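Local coordinates for uncharacterized protein DUF1344 (Bacteroides vulgatus ATCC 8482, PDB 3K6O) that is of unknown function but belongs to the NigD-like family of predicted bacterial lipoproteins, pairing an OB domain with a beta-sandwich domain, at residues A20-Q25 and E57-N62; Y28-L33 and V48-L53; M104-K109 and V120-N125; P132-V137 and L154-N159. One frame throughout, in Å; residues are numbered along the deposited sequence. Where two conformers were deposited one is given.

Interaction 1: residues A20-Q25 and E57-N62; sequences ATVEKQ and ERIFGN
Ala20 and Ile59 form an antiparallel hydrogen-bonded pair where strand 20-23 meets strand 58-62, within the N-terminal OB domain. The short strand axes approach to 4.8 Å but run 129° apart, far from a flat antiparallel pair, in keeping with the strongly coiled strands of an OB barrel. Ala20 N gives to Ile59 O and Ile59 N returns a bond to Ala20 O, both at 2.9 Å. Val22 N then reaches Glu57 O at 2.8 Å, just before the second strand begins, and with an N-H...O angle of 166° this bond is nearly straight. Between these bonds lies the non-hydrogen-bonded pair Thr21-Arg58, where the alpha carbon of each residue makes a CA-H...O contact with a carbonyl of the other chain segment.

The side chains separate by face. Ala20 and Ile59 share one: Ile59 CG1 sits between the backbone N and the carbonyl carbon (chi1 69°) and lies 4.1 Å from Ala20 CB. Leu33 and Tyr82 add to the apolar surroundings of Ile59. Thr21 and Arg58 occupy the other face, their side chains crossing obliquely. The arginine is bent at chi2, and its guanidinium is bonded by several partners outside the two segments: Asp36 forms a salt bridge with NH2, Asn119 a hydrogen bond with the same nitrogen, and Ser171 a hydrogen bond with NE. These partners probably fix the plane of the group and offset its charge in a buried setting. Thr21 OG1 meets the guanidinium at its edge, near its plane, accepting a weak bond from Arg58 NH1 at 3.1 Å.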
# COMPACT_ATOMS: atom_id res chain seq x y z
N ALA A 20 5.84 3.34 -5.78
CA ALA A 20 5.77 4.68 -6.28
C ALA A 20 4.36 5.01 -6.70
O ALA A 20 3.53 4.14 -6.92
CB ALA A 20 6.76 4.86 -7.46
N THR A 21 4.08 6.29 -6.81
CA THR A 21 2.80 6.75 -7.29
C THR A 21 3.07 7.55 -8.53
O THR A 21 3.95 8.38 -8.56
CB THR A 21 2.06 7.62 -6.25
OG1 THR A 21 2.02 6.94 -4.98
CG2 THR A 21 0.60 7.89 -6.70
N VAL A 22 2.31 7.26 -9.57
CA VAL A 22 2.37 7.99 -10.81
C VAL A 22 1.76 9.37 -10.61
O VAL A 22 0.73 9.52 -9.96
CB VAL A 22 1.60 7.22 -11.92
CG1 VAL A 22 1.60 8.01 -13.25
CG2 VAL A 22 2.16 5.82 -12.11
N GLU A 23 2.39 10.39 -11.16
CA GLU A 23 1.78 11.70 -11.18
C GLU A 23 2.03 12.32 -12.53
O GLU A 23 2.83 11.84 -13.30
CB GLU A 23 2.31 12.55 -10.03
CG GLU A 23 2.02 11.97 -8.64
CD GLU A 23 0.52 11.93 -8.27
OE1 GLU A 23 -0.36 12.45 -9.00
OE2 GLU A 23 0.21 11.33 -7.22
N LYS A 24 1.25 13.36 -12.83
CA LYS A 24 1.34 14.11 -14.07
C LYS A 24 1.09 15.59 -13.80
O LYS A 24 0.34 15.95 -12.92
CB LYS A 24 0.30 13.63 -15.09
CG LYS A 24 0.46 12.20 -15.48
CD LYS A 24 -0.51 11.78 -16.57
CE LYS A 24 -0.03 12.09 -17.93
NZ LYS A 24 -0.98 11.54 -18.94
N GLN A 25 1.75 16.44 -14.56
CA GLN A 25 1.44 17.86 -14.57
C GLN A 25 1.47 18.34 -16.01
O GLN A 25 2.21 17.79 -16.83
CB GLN A 25 2.43 18.66 -13.71
CG GLN A 25 2.28 18.39 -12.23
CD GLN A 25 3.27 19.18 -11.42
OE1 GLN A 25 4.28 18.66 -10.95
NE2 GLN A 25 3.01 20.47 -11.32
N GLU A 57 -2.23 6.33 -9.98
CA GLU A 57 -1.99 4.92 -10.01
C GLU A 57 -0.76 4.61 -9.17
O GLU A 57 0.22 5.38 -9.12
CB GLU A 57 -1.81 4.37 -11.44
CG GLU A 57 -3.12 4.20 -12.26
CD GLU A 57 -2.89 3.46 -13.58
OE1 GLU A 57 -2.93 2.21 -13.62
OE2 GLU A 57 -2.63 4.13 -14.58
N ARG A 58 -0.79 3.45 -8.54
CA ARG A 58 0.26 3.04 -7.65
C ARG A 58 0.99 1.85 -8.27
O ARG A 58 0.33 0.92 -8.78
CB ARG A 58 -0.39 2.58 -6.36
CG ARG A 58 0.58 2.30 -5.26
CD ARG A 58 0.58 3.37 -4.23
NE ARG A 58 1.33 2.98 -3.01
CZ ARG A 58 2.44 3.59 -2.58
NH1 ARG A 58 2.97 4.60 -3.26
NH2 ARG A 58 3.01 3.18 -1.46
N ILE A 59 2.32 1.84 -8.19
CA ILE A 59 3.10 0.69 -8.66
C ILE A 59 4.11 0.17 -7.63
O ILE A 59 4.58 0.91 -6.76
CB ILE A 59 3.84 1.03 -10.00
CG1 ILE A 59 4.98 2.05 -9.80
CG2 ILE A 59 2.84 1.56 -11.00
CD1 ILE A 59 5.84 2.30 -11.06
N PHE A 60 4.47 -1.10 -7.78
CA PHE A 60 5.60 -1.70 -7.09
C PHE A 60 6.60 -1.93 -8.22
O PHE A 60 6.38 -2.76 -9.12
CB PHE A 60 5.13 -2.99 -6.41
CG PHE A 60 6.14 -3.63 -5.49
CD1 PHE A 60 6.80 -2.90 -4.52
CD2 PHE A 60 6.38 -4.98 -5.57
CE1 PHE A 60 7.72 -3.52 -3.65
CE2 PHE A 60 7.29 -5.61 -4.72
CZ PHE A 60 7.95 -4.89 -3.76
N GLY A 61 7.68 -1.16 -8.20
CA GLY A 61 8.53 -1.05 -9.37
C GLY A 61 9.97 -1.41 -9.16
O GLY A 61 10.43 -1.54 -8.03
N ASN A 62 10.67 -1.57 -10.29
CA ASN A 62 12.08 -1.88 -10.37
C ASN A 62 12.80 -0.74 -11.12
O ASN A 62 12.63 -0.61 -12.31
CB ASN A 62 12.25 -3.22 -11.12
CG ASN A 62 13.68 -3.64 -11.27
OD1 ASN A 62 14.60 -2.81 -11.25
ND2 ASN A 62 13.89 -4.93 -11.44

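Interaction 2: residues Y28-L33 and V48-L53. With SO4 (sulfate ion), chain F; SO4 (sulfate ion), chain G.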
# COMPACT_ATOMS: atom_id res chain seq x y z
N TYR A 28 4.64 18.99 -18.39
CA TYR A 28 5.47 17.85 -18.82
C TYR A 28 4.73 17.02 -19.87
O TYR A 28 3.50 17.08 -19.95
CB TYR A 28 5.87 16.98 -17.61
CG TYR A 28 6.49 17.77 -16.47
CD1 TYR A 28 7.58 18.60 -16.68
CD2 TYR A 28 5.95 17.74 -15.21
CE1 TYR A 28 8.13 19.35 -15.66
CE2 TYR A 28 6.51 18.50 -14.16
CZ TYR A 28 7.58 19.29 -14.42
OH TYR A 28 8.12 20.02 -13.42
N ASP A 29 5.45 16.22 -20.65
CA ASP A 29 4.81 15.44 -21.71
C ASP A 29 4.81 13.90 -21.46
O ASP A 29 4.58 13.13 -22.37
CB ASP A 29 5.41 15.80 -23.08
CG ASP A 29 6.84 15.29 -23.28
OD1 ASP A 29 7.50 14.83 -22.34
OD2 ASP A 29 7.32 15.39 -24.42
N ALA A 30 5.04 13.50 -20.21
CA ALA A 30 5.06 12.11 -19.82
C ALA A 30 4.69 12.00 -18.32
O ALA A 30 4.92 12.92 -17.55
CB ALA A 30 6.46 11.48 -20.11
N PRO A 31 4.09 10.87 -17.91
CA PRO A 31 3.92 10.62 -16.50
C PRO A 31 5.29 10.39 -15.83
O PRO A 31 6.25 9.94 -16.47
CB PRO A 31 3.04 9.36 -16.46
CG PRO A 31 3.26 8.70 -17.71
CD PRO A 31 3.70 9.72 -18.73
N TYR A 32 5.34 10.73 -14.55
CA TYR A 32 6.54 10.58 -13.76
C TYR A 32 6.16 9.86 -12.50
O TYR A 32 4.99 9.64 -12.26
CB TYR A 32 7.24 11.93 -13.49
CG TYR A 32 6.45 12.96 -12.71
CD1 TYR A 32 6.49 13.00 -11.33
CD2 TYR A 32 5.68 13.91 -13.36
CE1 TYR A 32 5.76 13.98 -10.61
CE2 TYR A 32 4.98 14.87 -12.67
CZ TYR A 32 5.02 14.90 -11.29
OH TYR A 32 4.28 15.83 -10.62
N LEU A 33 7.16 9.45 -11.74
CA LEU A 33 6.95 8.64 -10.56
C LEU A 33 7.34 9.44 -9.32
O LEU A 33 8.30 10.23 -9.37
CB LEU A 33 7.75 7.38 -10.65
CG LEU A 33 7.44 6.53 -11.86
CD1 LEU A 33 8.36 5.34 -11.85
CD2 LEU A 33 5.96 6.14 -11.90
N VAL A 48 9.65 -1.69 -19.98
CA VAL A 48 8.24 -2.01 -20.06
C VAL A 48 7.45 -0.73 -20.30
O VAL A 48 7.97 0.37 -20.06
CB VAL A 48 7.75 -2.70 -18.77
CG1 VAL A 48 8.46 -4.03 -18.59
CG2 VAL A 48 7.95 -1.76 -17.56
N PRO A 49 6.22 -0.85 -20.83
CA PRO A 49 5.40 0.32 -21.14
C PRO A 49 5.09 1.15 -19.92
O PRO A 49 4.82 0.61 -18.85
CB PRO A 49 4.10 -0.28 -21.69
CG PRO A 49 4.52 -1.62 -22.28
CD PRO A 49 5.65 -2.10 -21.38
N TYR A 50 5.11 2.47 -20.07
CA TYR A 50 4.73 3.34 -18.97
C TYR A 50 3.95 4.59 -19.38
O TYR A 50 3.37 5.23 -18.54
CB TYR A 50 5.99 3.74 -18.17
CG TYR A 50 6.72 4.89 -18.79
CD1 TYR A 50 7.46 4.71 -19.96
CD2 TYR A 50 6.63 6.17 -18.25
CE1 TYR A 50 8.12 5.77 -20.56
CE2 TYR A 50 7.29 7.24 -18.85
CZ TYR A 50 8.04 7.03 -20.00
OH TYR A 50 8.67 8.06 -20.63
N ARG A 51 3.94 4.94 -20.66
CA ARG A 51 3.42 6.25 -21.07
C ARG A 51 1.95 6.46 -20.78
O ARG A 51 1.51 7.60 -20.65
CB ARG A 51 3.65 6.49 -22.57
CG ARG A 51 5.08 6.75 -22.87
CD ARG A 51 5.25 7.23 -24.31
NE ARG A 51 6.66 7.36 -24.63
CZ ARG A 51 7.37 6.45 -25.29
NH1 ARG A 51 6.82 5.31 -25.70
NH2 ARG A 51 8.66 6.69 -25.54
N ASP A 52 1.22 5.36 -20.66
CA ASP A 52 -0.22 5.48 -20.43
C ASP A 52 -0.63 5.36 -18.96
O ASP A 52 -1.83 5.32 -18.64
CB ASP A 52 -1.00 4.52 -21.33
CG ASP A 52 -0.55 4.62 -22.77
OD1 ASP A 52 -0.52 5.75 -23.31
OD2 ASP A 52 -0.18 3.58 -23.35
N LEU A 53 0.35 5.40 -18.06
CA LEU A 53 0.04 5.41 -16.65
C LEU A 53 -0.63 6.74 -16.33
O LEU A 53 -0.32 7.77 -16.91
CB LEU A 53 1.30 5.19 -15.81
CG LEU A 53 1.87 3.78 -15.94
CD1 LEU A 53 3.25 3.67 -15.34
CD2 LEU A 53 0.93 2.77 -15.30
S SO4 F . 4.60 3.09 -24.08
O1 SO4 F . 4.58 4.20 -25.07
O2 SO4 F . 3.19 2.78 -23.80
O3 SO4 F . 5.30 1.89 -24.57
O4 SO4 F . 5.37 3.51 -22.90
S SO4 G . 10.48 4.17 -26.87
O1 SO4 G . 11.11 5.34 -26.25
O2 SO4 G . 9.32 3.75 -26.12
O3 SO4 G . 10.00 4.54 -28.21
O4 SO4 G . 11.46 3.08 -26.88
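Pro31 packs against a type I beta turn, Tyr50 to Leu53, where the loop before strand 58-66 folds over the entry to strand 32-34 in the OB domain. The apolar contacts centre on the proline ring. Its CG lies 4.2 Å from Tyr50 CD2 and 4.4 Å from Leu53 CB, while Ala30 CB stands 4.5 Å from Tyr50 CE2. Pro31 also rests on backbone oxygens: CG is 3.6 Å from Tyr50 O, an atom already engaged by Leu53 N to close the turn, and equally near Arg51 O. An alanine in place of Pro31 would probably open a gap beside Tyr50 and the turn carbonyls, since the ring atoms CG and CD make most of these contacts.

The Tyr50 ring has Pro31 O at its edge, in plane, and Arg51 CG over one face, offset toward the rim.

The polar contacts point outward, to two sulfates probably acquired from the crystallisation liquor. The backbone N atoms of Tyr50 and Arg51 both donate to O4 of the chain F sulfate. Arg51, extended from CG to NE, bridges the ions: NH2 binds O1 of the chain G sulfate, and NH1 binds its O2 and, at 2.6 Å, O1 of the chain F sulfate.

Interaction 3: residues M104-K109 and V120-N125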
# COMPACT_ATOMS: atom_id res chain seq x y z
N MSE A 104 -12.09 -12.78 8.76
CA MSE A 104 -11.43 -14.06 8.61
C MSE A 104 -9.90 -13.96 8.73
O MSE A 104 -9.29 -12.90 8.49
CB MSE A 104 -11.82 -14.63 7.26
CG MSE A 104 -13.34 -14.92 7.15
SE MSE A 104 -13.72 -15.73 5.46
CE MSE A 104 -13.31 -17.61 5.95
N LYS A 105 -9.28 -15.06 9.13
CA LYS A 105 -7.85 -15.08 9.34
C LYS A 105 -7.12 -14.85 8.02
O LYS A 105 -7.47 -15.44 6.99
CB LYS A 105 -7.43 -16.41 9.99
CG LYS A 105 -7.96 -16.57 11.43
CD LYS A 105 -7.24 -17.68 12.22
CE LYS A 105 -7.57 -17.61 13.75
NZ LYS A 105 -7.14 -16.28 14.39
N VAL A 106 -6.10 -14.00 8.07
CA VAL A 106 -5.29 -13.66 6.90
C VAL A 106 -3.80 -13.70 7.29
O VAL A 106 -3.44 -13.41 8.44
CB VAL A 106 -5.63 -12.26 6.36
CG1 VAL A 106 -5.32 -11.14 7.40
CG2 VAL A 106 -4.88 -11.95 5.04
N GLN A 107 -2.95 -14.07 6.33
CA GLN A 107 -1.49 -14.08 6.50
C GLN A 107 -0.90 -12.80 5.97
O GLN A 107 -0.96 -12.54 4.77
CB GLN A 107 -0.88 -15.27 5.76
CG GLN A 107 0.64 -15.38 5.90
CD GLN A 107 1.22 -16.61 5.21
OE1 GLN A 107 0.49 -17.44 4.65
NE2 GLN A 107 2.55 -16.73 5.25
N ILE A 108 -0.35 -11.97 6.86
CA ILE A 108 0.31 -10.74 6.49
C ILE A 108 1.80 -10.99 6.32
O ILE A 108 2.44 -11.50 7.21
CB ILE A 108 0.15 -9.64 7.55
CG1 ILE A 108 -1.34 -9.29 7.78
CG2 ILE A 108 0.92 -8.36 7.11
CD1 ILE A 108 -2.12 -8.96 6.50
N LYS A 109 2.35 -10.65 5.16
CA LYS A 109 3.80 -10.75 4.93
C LYS A 109 4.51 -9.41 5.19
O LYS A 109 5.61 -9.41 5.71
CB LYS A 109 4.08 -11.25 3.50
CG LYS A 109 3.76 -12.72 3.28
CD LYS A 109 4.62 -13.34 2.18
CE LYS A 109 4.64 -14.86 2.30
NZ LYS A 109 5.29 -15.53 1.12
N VAL A 120 0.22 -2.96 2.37
CA VAL A 120 0.13 -4.33 2.86
C VAL A 120 0.50 -5.34 1.75
O VAL A 120 -0.03 -5.31 0.66
CB VAL A 120 -1.28 -4.61 3.36
CG1 VAL A 120 -1.31 -5.99 4.13
CG2 VAL A 120 -1.75 -3.46 4.28
N ARG A 121 1.43 -6.24 2.05
CA ARG A 121 1.68 -7.38 1.22
C ARG A 121 1.14 -8.54 2.00
O ARG A 121 1.44 -8.68 3.18
CB ARG A 121 3.17 -7.56 0.95
CG ARG A 121 3.44 -8.71 -0.06
CD ARG A 121 4.85 -8.66 -0.62
NE ARG A 121 5.74 -9.08 0.44
CZ ARG A 121 6.80 -9.87 0.29
NH1 ARG A 121 7.16 -10.31 -0.91
NH2 ARG A 121 7.50 -10.18 1.36
N PHE A 122 0.33 -9.38 1.35
CA PHE A 122 -0.38 -10.44 2.05
C PHE A 122 -0.74 -11.59 1.14
O PHE A 122 -0.57 -11.51 -0.08
CB PHE A 122 -1.65 -9.90 2.71
CG PHE A 122 -2.76 -9.52 1.74
CD1 PHE A 122 -2.66 -8.39 0.93
CD2 PHE A 122 -3.93 -10.27 1.68
CE1 PHE A 122 -3.68 -8.04 0.06
CE2 PHE A 122 -4.97 -9.91 0.80
CZ PHE A 122 -4.83 -8.78 -0.00
N MSE A 123 -1.19 -12.68 1.75
CA MSE A 123 -1.61 -13.86 1.00
C MSE A 123 -3.13 -13.86 0.94
O MSE A 123 -3.79 -13.60 1.93
CB MSE A 123 -1.11 -15.14 1.68
CG MSE A 123 0.41 -15.24 1.90
SE MSE A 123 1.48 -15.05 0.28
CE MSE A 123 1.20 -16.75 -0.52
N LEU A 124 -3.66 -14.14 -0.24
CA LEU A 124 -5.10 -14.29 -0.42
C LEU A 124 -5.42 -15.56 -1.19
O LEU A 124 -4.64 -16.03 -2.01
CB LEU A 124 -5.70 -13.07 -1.15
CG LEU A 124 -5.27 -12.81 -2.60
CD1 LEU A 124 -6.20 -11.76 -3.23
CD2 LEU A 124 -3.86 -12.30 -2.63
N ASN A 125 -6.59 -16.11 -0.91
CA ASN A 125 -7.00 -17.33 -1.57
C ASN A 125 -7.25 -17.05 -3.05
O ASN A 125 -7.87 -16.05 -3.39
CB ASN A 125 -8.24 -17.89 -0.89
CG ASN A 125 -7.98 -18.25 0.56
OD1 ASN A 125 -8.10 -17.40 1.47
ND2 ASN A 125 -7.64 -19.53 0.81
O HOH W 1 -6.20 -17.00 4.35
O HOH W 2 -4.26 -15.36 3.88
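Ile108 CD1 lies 3.9 Å from both Val120 CG1 and Phe122 CB, crossing both side chains at a slant. Beside it Val106, with CG2 anti to the backbone N, brings that methyl to 3.9 Å from Phe122 CD2, the two side chains at about a right angle. Val170 and Phe172 of strand 165-173 extend this apolar side.

Two backbone bonds join the segments: Met123 N to Gln107 O at 3.0 Å, nearly straight, and Lys109 N to Arg121 O at 2.9 Å, bent to 142°. Beside the first, a water bridges the two backbones, accepting from Gln107 N and donating to Met123 O.

On the other face Gln107 and selenomethionine Met123 lie side by side, Gln107 OE1 3.5 Å from Met123 CG. Bent at chi2 (-56°), Met123 brings its selenium to 3.8 Å from Lys109 CE. Lys109 CD passes over one face of the Arg121 guanidinium. The charged atoms do not touch, Lys109 NZ lying 5.8 Å from Arg121 NH2, and salt bridges to Asp110 and Asp219 probably offset the arginine's charge. The whole is a beta hairpin of the C-terminal beta-sandwich domain, Val106, Val120 and Phe122 buried, Gln107, Met123 and Lys109 toward the more exposed side.

Interaction 4: residues P132-V137 and L154-N159; sequences PILNLV and LRYNNN
Leu134, Leu136 and Leu154 interlock on the tightly packed face of this strand pair. Leu154 CD2 is the shared point, 3.9 Å from Leu136 CD1 and 4.1 Å from Leu134 CG. Leu134 CD1, placed by chi2 (68°), also comes 3.9 Å from Tyr156 CB, the two side chains at about a right angle. Phe172 of strand 165-173 packs on all three leucines. Farther along, Pro132 and Tyr156 lie side by side, pointing the same way, with Pro132 CB 3.7 Å from Tyr156 CE1. The phenol OH is hydrogen-bonded to Asn125 OD1, so a polar atom is satisfied within this buried row. An alanine at Tyr156 would probably leave Asn125 OD1 without this mate and open a gap beside Pro132.

The strands form a beta hairpin of the C-terminal beta-sandwich domain, their short axes 158° apart. Two hydrogen-bonded pairs, Ile133-Asn157 and Asn135-Arg155, carry four nearly straight backbone bonds.

The opposite face is more open and mixed in character. Ile133 and Asn157 run side by side, Ile133 CG1 3.4 Å from Asn157 CB, and Asn159 ND2 approaches Ile133 CG2 at 3.7 Å. Val137 meets only the aliphatic part of Arg155, both methyls touching CG, while the guanidinium turns to a salt bridge with Glu153 and to Gly102 O; a tetraethylene glycol, probably from the crystallisation liquor, lies nearby. At the strand end Asn157 ND2 is hydrogen-bonded to Ser100 O, and Asn157 OD1 accepts from Asn159 N at 3.2 Å, an Asx turn in which the donor stands above the carbonyl plane.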
# COMPACT_ATOMS: atom_id res chain seq x y z
N PRO A 132 -11.32 -12.66 -3.26
CA PRO A 132 -11.33 -12.17 -1.87
C PRO A 132 -11.14 -10.67 -1.69
O PRO A 132 -10.52 -10.01 -2.53
CB PRO A 132 -10.13 -12.90 -1.23
CG PRO A 132 -9.88 -14.06 -2.06
CD PRO A 132 -10.21 -13.61 -3.47
N ILE A 133 -11.65 -10.17 -0.55
CA ILE A 133 -11.56 -8.75 -0.17
C ILE A 133 -10.72 -8.56 1.10
O ILE A 133 -10.85 -9.31 2.09
CB ILE A 133 -12.99 -8.12 0.06
CG1 ILE A 133 -13.81 -8.86 1.13
CG2 ILE A 133 -13.79 -8.13 -1.22
CD1 ILE A 133 -15.17 -8.17 1.46
N LEU A 134 -9.79 -7.62 1.02
CA LEU A 134 -9.12 -7.07 2.18
C LEU A 134 -9.52 -5.58 2.34
O LEU A 134 -9.21 -4.76 1.48
CB LEU A 134 -7.61 -7.20 2.03
CG LEU A 134 -6.80 -6.81 3.29
CD1 LEU A 134 -7.01 -7.82 4.45
CD2 LEU A 134 -5.32 -6.66 2.99
N ASN A 135 -10.17 -5.24 3.45
CA ASN A 135 -10.50 -3.84 3.75
C ASN A 135 -9.79 -3.28 5.00
O ASN A 135 -9.39 -4.01 5.93
CB ASN A 135 -12.00 -3.70 3.96
CG ASN A 135 -12.80 -3.81 2.69
OD1 ASN A 135 -13.52 -4.81 2.45
ND2 ASN A 135 -12.73 -2.80 1.89
N LEU A 136 -9.65 -1.98 5.01
CA LEU A 136 -9.13 -1.21 6.15
C LEU A 136 -10.27 -0.34 6.62
O LEU A 136 -10.76 0.52 5.88
CB LEU A 136 -7.97 -0.31 5.74
CG LEU A 136 -7.21 0.41 6.86
CD1 LEU A 136 -6.58 -0.59 7.83
CD2 LEU A 136 -6.17 1.35 6.28
N VAL A 137 -10.74 -0.60 7.84
CA VAL A 137 -11.98 -0.04 8.26
C VAL A 137 -11.82 0.80 9.49
O VAL A 137 -10.94 0.54 10.31
CB VAL A 137 -12.98 -1.17 8.52
CG1 VAL A 137 -12.98 -2.17 7.33
CG2 VAL A 137 -12.65 -1.83 9.85
N LEU A 154 -7.90 -4.12 9.83
CA LEU A 154 -7.86 -4.81 8.56
C LEU A 154 -8.81 -6.00 8.67
O LEU A 154 -8.71 -6.77 9.61
CB LEU A 154 -6.47 -5.34 8.23
CG LEU A 154 -5.42 -4.53 7.48
CD1 LEU A 154 -4.22 -5.50 7.33
CD2 LEU A 154 -5.90 -3.98 6.13
N ARG A 155 -9.70 -6.12 7.71
CA ARG A 155 -10.72 -7.15 7.70
C ARG A 155 -10.60 -7.93 6.39
O ARG A 155 -10.72 -7.36 5.31
CB ARG A 155 -12.09 -6.48 7.83
CG ARG A 155 -12.30 -5.71 9.13
CD ARG A 155 -12.20 -6.69 10.31
NE ARG A 155 -12.72 -6.16 11.59
CZ ARG A 155 -13.90 -6.44 12.12
NH1 ARG A 155 -14.78 -7.25 11.53
NH2 ARG A 155 -14.20 -5.94 13.30
N TYR A 156 -10.36 -9.24 6.50
CA TYR A 156 -10.27 -10.12 5.33
C TYR A 156 -11.53 -10.96 5.18
O TYR A 156 -12.08 -11.47 6.15
CB TYR A 156 -9.05 -11.05 5.45
CG TYR A 156 -8.87 -12.05 4.31
CD1 TYR A 156 -8.61 -11.63 3.03
CD2 TYR A 156 -8.98 -13.44 4.53
CE1 TYR A 156 -8.40 -12.52 2.00
CE2 TYR A 156 -8.81 -14.34 3.50
CZ TYR A 156 -8.51 -13.86 2.24
OH TYR A 156 -8.35 -14.72 1.19
N ASN A 157 -11.99 -11.10 3.94
CA ASN A 157 -13.09 -11.99 3.63
C ASN A 157 -12.72 -12.77 2.37
O ASN A 157 -12.46 -12.17 1.34
CB ASN A 157 -14.41 -11.23 3.44
CG ASN A 157 -15.62 -12.11 3.65
OD1 ASN A 157 -15.54 -13.35 3.56
ND2 ASN A 157 -16.76 -11.49 3.96
N ASN A 158 -12.66 -14.10 2.47
CA ASN A 158 -12.31 -14.92 1.29
C ASN A 158 -13.50 -15.16 0.38
O ASN A 158 -13.34 -15.69 -0.73
CB ASN A 158 -11.62 -16.22 1.67
CG ASN A 158 -12.50 -17.16 2.44
OD1 ASN A 158 -13.72 -17.03 2.46
ND2 ASN A 158 -11.88 -18.13 3.09
N ASN A 159 -14.68 -14.77 0.84
CA ASN A 159 -15.88 -14.82 0.03
C ASN A 159 -16.05 -16.23 -0.54
O ASN A 159 -16.24 -16.39 -1.72
CB ASN A 159 -15.78 -13.77 -1.11
CG ASN A 159 -16.01 -12.33 -0.62
OD1 ASN A 159 -16.63 -12.11 0.42
ND2 ASN A 159 -15.52 -11.36 -1.38

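The four contacts fall into two pairs, one in each family domain. Interactions 1 and 2 have centres 9 Å apart and meet directly: Glu23 N bonds to Tyr32 O, and Val22 CG1 packs on Pro31 CB and Leu53 CB, both at 3.8 Å. Interactions 3 and 4 are also 9 Å apart between centres; Met104 N binds Tyr156 O at 2.9 Å, and Asn125 O packs against Pro132 CG at 3.1 Å. Between domains, interactions 1 and 3 come within about 6 Å at their nearest atoms without touching, whereas interactions 2 and 4 have centres about 31 Å apart. The sulfates belong to interaction 2, the tetraethylene glycol to interaction 4; neither establishes a functional site.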